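Side-chain contacts in cystathionine beta-lyase family protein, YNBB B.subtilis ortholog (Clostridium acetobutylicum, PDB 3HVY), which is a putative pyridoxal phosphate-dependent lyase of the methionine gamma-lyase family, named after cystathionine beta-lyase and provisionally linked to aluminium resistance: residues D[81-86]-D[254-259]; D[91-96]-D[266-271]; D[217-222]-D[228-233]. All coordinates share one frame; numbering follows the deposited sequence.

Contact 1 of 3, residues D[81-86]-D[254-259]; sequences RVYANI and GGYIAG. With NA (sodium ion), chain X.
Two torsions bring Tyr-83 and Tyr-256 together. In Tyr-256, on strand 255-259, chi1 of 74° sets CG between the backbone N and the carbonyl carbon, while chi1 of -93° in Tyr-83 carries its ring off helix 74-87 toward that strand. The two side chains cross at about a right angle, and CE2 of Tyr-83 comes to rest beside the root of its partner, 3.8 Å from Tyr-256 CB. The same CE2 is also close to CG and CD1 of Tyr-256. The ring centroids of Tyr-83 and Tyr-256 lie 5.7 Å apart with the planes at 56°, an oblique pairing. No hydrogen bond joins the segments, so the touch is carried by carbon alone, and both tyrosines are buried. Around it, Tyr-83 also packs on Ala-92 and Val-94 of strand 91-95. The hydroxyl of Tyr-256 is held well away from this touch, by Glu-223 and Asn-219.

On another side of the helix, Asn-85 binds a sodium ion twice. Its backbone O and its side-chain OD1 each lie 2.3 Å from the metal, forming a chelate that fixes the rotation of the amide. Two waters and Asn-88 OD1 complete the ligands, and Asn-85 ND2 donates to Glu-55. The helix thus has its tyrosine in the core and its asparagine at the metal. Packing of a helix against a mixed, largely parallel sheet in this way is typical of the large domain of fold-type I pyridoxal phosphate enzymes.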
loop_
_atom_site.group_PDB
_atom_site.type_symbol
_atom_site.label_atom_id
_atom_site.label_comp_id
_atom_site.label_asym_id
_atom_site.label_seq_id
_atom_site.Cartn_x
_atom_site.Cartn_y
_atom_site.Cartn_z
ATOM N N ARG D 81 -22.001 -6.969 -1.132
ATOM C CA ARG D 81 -23.404 -6.636 -1.378
ATOM C C ARG D 81 -23.599 -5.990 -2.751
ATOM O O ARG D 81 -24.569 -6.284 -3.456
ATOM C CB ARG D 81 -23.948 -5.748 -0.286
ATOM C CG ARG D 81 -24.158 -6.514 1.005
ATOM C CD ARG D 81 -24.949 -5.702 2.033
ATOM N NE ARG D 81 -24.103 -4.705 2.682
ATOM C CZ ARG D 81 -23.294 -4.956 3.721
ATOM N NH1 ARG D 81 -23.243 -6.144 4.311
ATOM N NH2 ARG D 81 -22.554 -3.987 4.214
ATOM N N VAL D 82 -22.646 -5.157 -3.169
ATOM C CA VAL D 82 -22.738 -4.508 -4.497
ATOM C C VAL D 82 -22.701 -5.574 -5.623
ATOM O O VAL D 82 -23.535 -5.549 -6.529
ATOM C CB VAL D 82 -21.637 -3.415 -4.665
ATOM C CG1 VAL D 82 -21.520 -2.963 -6.125
ATOM C CG2 VAL D 82 -21.950 -2.196 -3.692
ATOM N N TYR D 83 -21.754 -6.514 -5.548
ATOM C CA TYR D 83 -21.670 -7.559 -6.526
ATOM C C TYR D 83 -22.946 -8.426 -6.516
ATOM O O TYR D 83 -23.451 -8.792 -7.576
ATOM C CB TYR D 83 -20.489 -8.465 -6.264
ATOM C CG TYR D 83 -19.180 -8.156 -6.959
ATOM C CD1 TYR D 83 -18.517 -6.965 -6.766
ATOM C CD2 TYR D 83 -18.535 -9.145 -7.733
ATOM C CE1 TYR D 83 -17.223 -6.745 -7.364
ATOM C CE2 TYR D 83 -17.304 -8.929 -8.314
ATOM C CZ TYR D 83 -16.667 -7.718 -8.168
ATOM O OH TYR D 83 -15.413 -7.531 -8.767
ATOM N N ALA D 84 -23.427 -8.813 -5.340
ATOM C CA ALA D 84 -24.673 -9.627 -5.259
ATOM C C ALA D 84 -25.838 -8.888 -5.980
ATOM O O ALA D 84 -26.648 -9.477 -6.738
ATOM C CB ALA D 84 -25.029 -9.908 -3.811
ATOM N N ASN D 85 -25.905 -7.591 -5.773
ATOM C CA ASN D 85 -26.930 -6.779 -6.441
ATOM C C ASN D 85 -26.740 -6.810 -7.977
ATOM O O ASN D 85 -27.686 -7.075 -8.742
ATOM C CB ASN D 85 -26.825 -5.354 -5.951
ATOM C CG ASN D 85 -28.062 -4.520 -6.273
ATOM O OD1 ASN D 85 -28.964 -4.957 -7.011
ATOM N ND2 ASN D 85 -28.137 -3.329 -5.678
ATOM N N ILE D 86 -25.513 -6.598 -8.438
ATOM C CA ILE D 86 -25.231 -6.565 -9.876
ATOM C C ILE D 86 -25.584 -7.899 -10.541
ATOM O O ILE D 86 -26.208 -7.950 -11.616
ATOM C CB ILE D 86 -23.752 -6.212 -10.155
ATOM C CG1 ILE D 86 -23.516 -4.750 -9.775
ATOM C CG2 ILE D 86 -23.376 -6.490 -11.635
ATOM C CD1 ILE D 86 -22.002 -4.344 -9.654
ATOM N N GLY D 254 -7.027 -11.205 -7.155
ATOM C CA GLY D 254 -8.290 -11.608 -6.506
ATOM C C GLY D 254 -9.311 -12.293 -7.396
ATOM O O GLY D 254 -9.055 -12.600 -8.563
ATOM N N GLY D 255 -10.467 -12.571 -6.802
ATOM C CA GLY D 255 -11.509 -13.357 -7.454
ATOM C C GLY D 255 -12.845 -13.119 -6.765
ATOM O O GLY D 255 -12.905 -12.471 -5.709
ATOM N N TYR D 256 -13.907 -13.661 -7.364
ATOM C CA TYR D 256 -15.224 -13.546 -6.817
ATOM C C TYR D 256 -15.975 -14.876 -6.957
ATOM O O TYR D 256 -15.678 -15.688 -7.839
ATOM C CB TYR D 256 -15.994 -12.384 -7.454
ATOM C CG TYR D 256 -16.464 -12.642 -8.880
ATOM C CD1 TYR D 256 -15.655 -12.326 -9.964
ATOM C CD2 TYR D 256 -17.723 -13.220 -9.125
ATOM C CE1 TYR D 256 -16.076 -12.602 -11.263
ATOM C CE2 TYR D 256 -18.140 -13.502 -10.429
ATOM C CZ TYR D 256 -17.316 -13.173 -11.490
ATOM O OH TYR D 256 -17.681 -13.418 -12.801
ATOM N N ILE D 257 -16.899 -15.083 -6.024
ATOM C CA ILE D 257 -17.884 -16.136 -6.065
ATOM C C ILE D 257 -19.222 -15.482 -5.768
ATOM O O ILE D 257 -19.306 -14.641 -4.899
ATOM C CB ILE D 257 -17.613 -17.244 -5.059
ATOM C CG1 ILE D 257 -16.289 -17.888 -5.360
ATOM C CG2 ILE D 257 -18.837 -18.292 -5.069
ATOM C CD1 ILE D 257 -15.869 -19.004 -4.403
ATOM N N ALA D 258 -20.251 -15.820 -6.536
ATOM C CA ALA D 258 -21.568 -15.213 -6.395
ATOM C C ALA D 258 -22.645 -16.251 -6.652
ATOM O O ALA D 258 -22.506 -17.144 -7.491
ATOM C CB ALA D 258 -21.765 -14.044 -7.345
ATOM N N GLY D 259 -23.747 -16.101 -5.937
ATOM C CA GLY D 259 -24.856 -17.045 -6.046
ATOM C C GLY D 259 -25.740 -17.125 -4.814
ATOM O O GLY D 259 -25.848 -16.179 -4.026
HETATM NA NA NA X . -29.910 -6.403 -8.554
HETATM O O HOH W 1 -32.009 -5.247 -8.736
HETATM O O HOH W 2 -30.494 -7.826 -6.396
#

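Contact 2 of 3, residues D[91-96]-D[266-271]; sequences SAFVRP and QATFRV. With EDO (1,2-ethanediol), chain S.
Phe-93 and Thr-268 make the tight part of this contact. The methyl CG2 of Thr-268 sits over one face of the Phe-93 ring, 3.6 Å from its centroid and 18° off the ring normal, a CH-pi contact whose closest approach is 3.4 Å to Phe-93 CD1. With CG anti to the backbone N (chi1 177°), Phe-93 reaches from strand 91-95 toward helix 261-271. The opposite face of the ring carries Arg-95: CG of the arginine lies over it, and Phe-93 CE1 in turn lies over the centre of the guanidinium. That guanidinium is held by its own strand, NH1 donating to Val-94 O at 2.8 Å from above the carbonyl plane, and by a salt bridge to Asp-80; NH2 donates to Gly-278 O. The hydroxyl of Thr-268 turns to Thr-265 O in its own helix, leaving the methyl for the phenyl ring.

The looser part belongs to Val-271, one helical turn after Thr-268, which meets the ring obliquely, its CG2 3.9 Å from Phe-93 CE2. Arg-270 lies on the helix apart from the touching residues. Its NH1 makes a weak hydrogen bond, 3.3 Å, to O1 of a 1,2-ethanediol molecule probably taken up from the crystallisation liquor. NH2 is bonded to Thr-272 O of the second subunit, and the guanidinium meets Phe-110 in a cation-pi contact.

Chemically, then, strand and helix are joined by carbon contacts across the phenyl ring, with no hydrogen bond between the segments, while the polar groups serve their own segment, other parts of the chain or the subunit interface.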
loop_
_atom_site.group_PDB
_atom_site.type_symbol
_atom_site.label_atom_id
_atom_site.label_comp_id
_atom_site.label_asym_id
_atom_site.label_seq_id
_atom_site.Cartn_x
_atom_site.Cartn_y
_atom_site.Cartn_z
ATOM N N SER D 91 -26.058 -13.724 -2.524
ATOM C CA SER D 91 -24.770 -13.405 -1.931
ATOM C C SER D 91 -23.645 -13.331 -2.927
ATOM O O SER D 91 -23.754 -13.778 -4.080
ATOM C CB SER D 91 -24.352 -14.484 -0.912
ATOM O OG SER D 91 -25.416 -14.822 -0.103
ATOM N N ALA D 92 -22.526 -12.816 -2.421
ATOM C CA ALA D 92 -21.294 -12.720 -3.184
ATOM C C ALA D 92 -20.178 -12.635 -2.182
ATOM O O ALA D 92 -20.392 -12.261 -1.010
ATOM C CB ALA D 92 -21.260 -11.527 -4.176
ATOM N N PHE D 93 -18.994 -12.977 -2.669
ATOM C CA PHE D 93 -17.770 -13.128 -1.888
ATOM C C PHE D 93 -16.622 -12.750 -2.818
ATOM O O PHE D 93 -16.241 -13.523 -3.717
ATOM C CB PHE D 93 -17.664 -14.559 -1.399
ATOM C CG PHE D 93 -16.404 -14.873 -0.623
ATOM C CD1 PHE D 93 -16.225 -14.432 0.688
ATOM C CD2 PHE D 93 -15.411 -15.621 -1.200
ATOM C CE1 PHE D 93 -15.118 -14.754 1.398
ATOM C CE2 PHE D 93 -14.268 -15.911 -0.479
ATOM C CZ PHE D 93 -14.144 -15.498 0.839
ATOM N N VAL D 94 -16.127 -11.535 -2.612
ATOM C CA VAL D 94 -15.114 -10.917 -3.413
ATOM C C VAL D 94 -13.921 -10.634 -2.512
ATOM O O VAL D 94 -14.047 -9.981 -1.443
ATOM C CB VAL D 94 -15.625 -9.575 -3.994
ATOM C CG1 VAL D 94 -14.593 -9.009 -5.003
ATOM C CG2 VAL D 94 -17.035 -9.716 -4.574
ATOM N N ARG D 95 -12.749 -11.126 -2.912
ATOM C CA ARG D 95 -11.595 -11.035 -2.046
ATOM C C ARG D 95 -10.345 -10.939 -2.860
ATOM O O ARG D 95 -10.222 -11.569 -3.931
ATOM C CB ARG D 95 -11.458 -12.277 -1.173
ATOM C CG ARG D 95 -12.538 -12.482 -0.150
ATOM C CD ARG D 95 -12.460 -11.464 0.972
ATOM N NE ARG D 95 -13.425 -11.721 2.044
ATOM C CZ ARG D 95 -14.710 -11.397 2.000
ATOM N NH1 ARG D 95 -15.218 -10.822 0.929
ATOM N NH2 ARG D 95 -15.492 -11.671 3.034
ATOM N N PRO D 96 -9.375 -10.160 -2.369
ATOM C CA PRO D 96 -8.043 -10.083 -3.010
ATOM C C PRO D 96 -7.235 -11.366 -2.709
ATOM O O PRO D 96 -6.225 -11.675 -3.351
ATOM C CB PRO D 96 -7.403 -8.879 -2.299
ATOM C CG PRO D 96 -8.008 -8.949 -0.912
ATOM C CD PRO D 96 -9.451 -9.318 -1.169
ATOM N N GLN D 266 -20.736 -22.069 1.649
ATOM C CA GLN D 266 -19.919 -23.279 1.691
ATOM C C GLN D 266 -18.520 -23.079 1.043
ATOM O O GLN D 266 -17.494 -23.672 1.484
ATOM C CB GLN D 266 -20.627 -24.457 1.087
ATOM C CG GLN D 266 -21.785 -25.065 1.918
ATOM C CD GLN D 266 -21.398 -25.431 3.349
ATOM O OE1 GLN D 266 -20.462 -26.199 3.602
ATOM N NE2 GLN D 266 -22.131 -24.873 4.293
ATOM N N ALA D 267 -18.501 -22.340 -0.055
ATOM C CA ALA D 267 -17.266 -21.988 -0.729
ATOM C C ALA D 267 -16.360 -21.222 0.199
ATOM O O ALA D 267 -15.141 -21.451 0.188
ATOM C CB ALA D 267 -17.546 -21.165 -2.015
ATOM N N THR D 268 -16.917 -20.291 0.990
ATOM C CA THR D 268 -16.058 -19.529 1.897
ATOM C C THR D 268 -15.283 -20.407 2.908
ATOM O O THR D 268 -14.205 -20.011 3.374
ATOM C CB THR D 268 -16.776 -18.412 2.671
ATOM O OG1 THR D 268 -17.659 -19.006 3.620
ATOM C CG2 THR D 268 -17.529 -17.409 1.706
ATOM N N PHE D 269 -15.845 -21.534 3.302
ATOM C CA PHE D 269 -15.199 -22.444 4.272
ATOM C C PHE D 269 -14.042 -23.179 3.660
ATOM O O PHE D 269 -13.130 -23.643 4.388
ATOM C CB PHE D 269 -16.188 -23.448 4.888
ATOM C CG PHE D 269 -17.307 -22.811 5.686
ATOM C CD1 PHE D 269 -17.070 -21.744 6.530
ATOM C CD2 PHE D 269 -18.601 -23.317 5.603
ATOM C CE1 PHE D 269 -18.107 -21.168 7.269
ATOM C CE2 PHE D 269 -19.635 -22.744 6.330
ATOM C CZ PHE D 269 -19.380 -21.685 7.168
ATOM N N ARG D 270 -14.073 -23.332 2.333
ATOM C CA ARG D 270 -12.911 -23.851 1.593
ATOM C C ARG D 270 -11.829 -22.787 1.404
ATOM O O ARG D 270 -10.620 -23.076 1.428
ATOM C CB ARG D 270 -13.333 -24.347 0.228
ATOM C CG ARG D 270 -12.195 -24.554 -0.747
ATOM C CD ARG D 270 -11.233 -25.657 -0.321
ATOM N NE ARG D 270 -10.028 -25.570 -1.160
ATOM C CZ ARG D 270 -9.267 -26.606 -1.467
ATOM N NH1 ARG D 270 -9.566 -27.807 -1.021
ATOM N NH2 ARG D 270 -8.202 -26.449 -2.231
ATOM N N VAL D 271 -12.268 -21.548 1.224
ATOM C CA VAL D 271 -11.330 -20.457 1.022
ATOM C C VAL D 271 -10.545 -20.178 2.279
ATOM O O VAL D 271 -9.364 -19.902 2.198
ATOM C CB VAL D 271 -12.005 -19.166 0.480
ATOM C CG1 VAL D 271 -10.939 -18.034 0.366
ATOM C CG2 VAL D 271 -12.655 -19.448 -0.892
HETATM C C1 EDO S . -11.586 -30.077 0.588
HETATM O O1 EDO S . -12.178 -28.779 0.682
HETATM C C2 EDO S . -10.816 -30.294 1.852
HETATM O O2 EDO S . -9.428 -29.941 1.681
#

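Contact 3 of 3, residues D[217-222]-D[228-233]; sequences VDNCYG and KEPTDV
The end of strand 214-218, whose Asp-218 pairs with the pyridine nitrogen of the cofactor-modified residue at position 244, runs into a type II turn from Asn-219 to Gly-222 that meets the 3-10 segment around Pro-230. The polar link is a nearly straight hydrogen bond from Asn-219 ND2 to Glu-229 OE1, 3.0 Å long. OE1 lies in the plane of the asparagine amide, but the amide nitrogen approaches the carboxylate from its anti side and 34° out of its plane; the two planes are 79° apart. Glu-229 reaches this position through a chain bent at chi2 (-62°). OE1 also takes a salt bridge from Arg-184, whose NH1 donates to Asn-219 OD1 as well, while OE2 accepts from Phe-224 N. Both carboxylate oxygens are thus engaged, which holds the group in position.

Pro-230 packs beside this network. Its CG lies 3.2 Å from Asn-219 OD1 and 3.9 Å from Val-217 CG1, its ring crossing both side chains obliquely. Within each segment an aspartate organises the backbone: Cys-220 N donates to Asp-218 OD1, closing an Asx turn, and Glu-229 N to Asp-232 OD2 at 2.8 Å.

An aspartate at a strand end facing the pyridine nitrogen is a hallmark of the cofactor site in fold-type I pyridoxal phosphate enzymes.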
loop_
_atom_site.group_PDB
_atom_site.type_symbol
_atom_site.label_atom_id
_atom_site.label_comp_id
_atom_site.label_asym_id
_atom_site.label_seq_id
_atom_site.Cartn_x
_atom_site.Cartn_y
_atom_site.Cartn_z
ATOM N N VAL D 217 -21.571 -21.996 -12.995
ATOM C CA VAL D 217 -20.943 -21.463 -14.256
ATOM C C VAL D 217 -19.616 -20.712 -13.989
ATOM O O VAL D 217 -19.577 -19.759 -13.228
ATOM C CB VAL D 217 -21.902 -20.529 -15.002
ATOM C CG1 VAL D 217 -21.373 -20.079 -16.399
ATOM C CG2 VAL D 217 -23.270 -21.217 -15.149
ATOM N N ASP D 218 -18.541 -21.197 -14.595
ATOM C CA ASP D 218 -17.255 -20.503 -14.657
ATOM C C ASP D 218 -17.502 -19.308 -15.558
ATOM O O ASP D 218 -17.717 -19.482 -16.765
ATOM C CB ASP D 218 -16.233 -21.455 -15.258
ATOM C CG ASP D 218 -14.899 -20.792 -15.566
ATOM O OD1 ASP D 218 -14.804 -19.551 -15.409
ATOM O OD2 ASP D 218 -13.957 -21.529 -16.014
ATOM N N ASN D 219 -17.542 -18.103 -14.974
ATOM C CA ASN D 219 -17.954 -16.896 -15.720
ATOM C C ASN D 219 -16.767 -16.086 -16.246
ATOM O O ASN D 219 -16.941 -14.967 -16.683
ATOM C CB ASN D 219 -18.781 -15.995 -14.806
ATOM C CG ASN D 219 -19.718 -15.128 -15.565
ATOM O OD1 ASN D 219 -20.233 -15.546 -16.610
ATOM N ND2 ASN D 219 -19.956 -13.878 -15.066
ATOM N N CYS D 220 -15.558 -16.625 -16.116
ATOM C CA CYS D 220 -14.385 -15.910 -16.578
ATOM C C CYS D 220 -14.489 -15.379 -18.018
ATOM O O CYS D 220 -14.836 -16.112 -18.911
ATOM C CB CYS D 220 -13.147 -16.802 -16.466
ATOM S SG CYS D 220 -12.517 -16.997 -14.764
ATOM N N TYR D 221 -14.133 -14.114 -18.175
ATOM C CA TYR D 221 -14.081 -13.368 -19.431
ATOM C C TYR D 221 -15.424 -12.898 -19.927
ATOM O O TYR D 221 -15.519 -12.206 -20.948
ATOM C CB TYR D 221 -13.466 -14.171 -20.541
ATOM C CG TYR D 221 -11.980 -14.469 -20.385
ATOM C CD1 TYR D 221 -11.068 -13.451 -20.453
ATOM C CD2 TYR D 221 -11.499 -15.764 -20.249
ATOM C CE1 TYR D 221 -9.729 -13.677 -20.401
ATOM C CE2 TYR D 221 -10.099 -16.001 -20.174
ATOM C CZ TYR D 221 -9.249 -14.938 -20.269
ATOM O OH TYR D 221 -7.878 -15.076 -20.207
ATOM N N GLY D 222 -16.477 -13.254 -19.229
ATOM C CA GLY D 222 -17.799 -12.908 -19.735
ATOM C C GLY D 222 -18.466 -11.723 -19.046
ATOM O O GLY D 222 -19.521 -11.272 -19.478
ATOM N N LYS D 228 -26.950 -9.427 -19.442
ATOM C CA LYS D 228 -27.263 -10.376 -18.373
ATOM C C LYS D 228 -26.040 -11.206 -18.085
ATOM O O LYS D 228 -25.132 -11.299 -18.898
ATOM C CB LYS D 228 -28.379 -11.342 -18.775
ATOM C CG LYS D 228 -29.744 -10.728 -18.953
ATOM C CD LYS D 228 -30.844 -11.799 -19.253
ATOM N N GLU D 229 -26.048 -11.813 -16.911
ATOM C CA GLU D 229 -25.030 -12.743 -16.460
ATOM C C GLU D 229 -25.735 -14.099 -16.227
ATOM O O GLU D 229 -26.947 -14.193 -16.283
ATOM C CB GLU D 229 -24.401 -12.205 -15.162
ATOM C CG GLU D 229 -23.658 -10.879 -15.330
ATOM C CD GLU D 229 -22.493 -10.964 -16.286
ATOM O OE1 GLU D 229 -21.909 -12.058 -16.365
ATOM O OE2 GLU D 229 -22.154 -9.930 -16.965
ATOM N N PRO D 230 -24.972 -15.172 -16.056
ATOM C CA PRO D 230 -25.572 -16.521 -15.915
ATOM C C PRO D 230 -26.523 -16.645 -14.720
ATOM O O PRO D 230 -27.463 -17.418 -14.750
ATOM C CB PRO D 230 -24.361 -17.406 -15.768
ATOM C CG PRO D 230 -23.251 -16.630 -16.430
ATOM C CD PRO D 230 -23.510 -15.214 -16.094
ATOM N N THR D 231 -26.281 -15.837 -13.684
ATOM C CA THR D 231 -27.093 -15.812 -12.486
ATOM C C THR D 231 -28.487 -15.224 -12.747
ATOM O O THR D 231 -29.396 -15.379 -11.950
ATOM C CB THR D 231 -26.376 -15.073 -11.372
ATOM O OG1 THR D 231 -25.887 -13.829 -11.856
ATOM C CG2 THR D 231 -25.217 -15.898 -10.863
ATOM N N ASP D 232 -28.630 -14.539 -13.866
ATOM C CA ASP D 232 -29.913 -13.986 -14.299
ATOM C C ASP D 232 -30.725 -15.038 -15.065
ATOM O O ASP D 232 -31.881 -14.801 -15.389
ATOM C CB ASP D 232 -29.694 -12.804 -15.235
ATOM C CG ASP D 232 -29.039 -11.613 -14.542
ATOM O OD1 ASP D 232 -29.585 -11.188 -13.531
ATOM O OD2 ASP D 232 -27.993 -11.086 -15.000
ATOM N N VAL D 233 -30.119 -16.171 -15.413
ATOM C CA VAL D 233 -30.859 -17.211 -16.152
ATOM C C VAL D 233 -30.787 -18.588 -15.480
ATOM O O VAL D 233 -30.783 -19.618 -16.141
ATOM C CB VAL D 233 -30.409 -17.225 -17.670
ATOM C CG1 VAL D 233 -30.780 -15.866 -18.339
ATOM C CG2 VAL D 233 -28.977 -17.470 -17.800
#

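How the contacts relate
All three contacts reach the same mixed sheet. Contacts 1 and 2, with centres about 9 Å apart, are joined directly: strands 255-259 and 91-95 are antiparallel neighbours, with Ile-257 O 2.8 Å from Phe-93 N, and Tyr-83 CD2 of contact 1 packs 3.5 Å from Val-94 CG2 of contact 2. Contact 3 lies about 11 Å from contact 1, centre to centre, and meets it where Tyr-256 OH is 3.2 Å from Asn-219 ND2, which ties the tyrosine pair to the strand end bearing Asp-218, which hydrogen-bonds the cofactor. Contacts 2 and 3 do not touch; their nearest atoms are about 7 Å apart. The sodium ion of contact 1 is about 10 Å from the Glu-229 side chain.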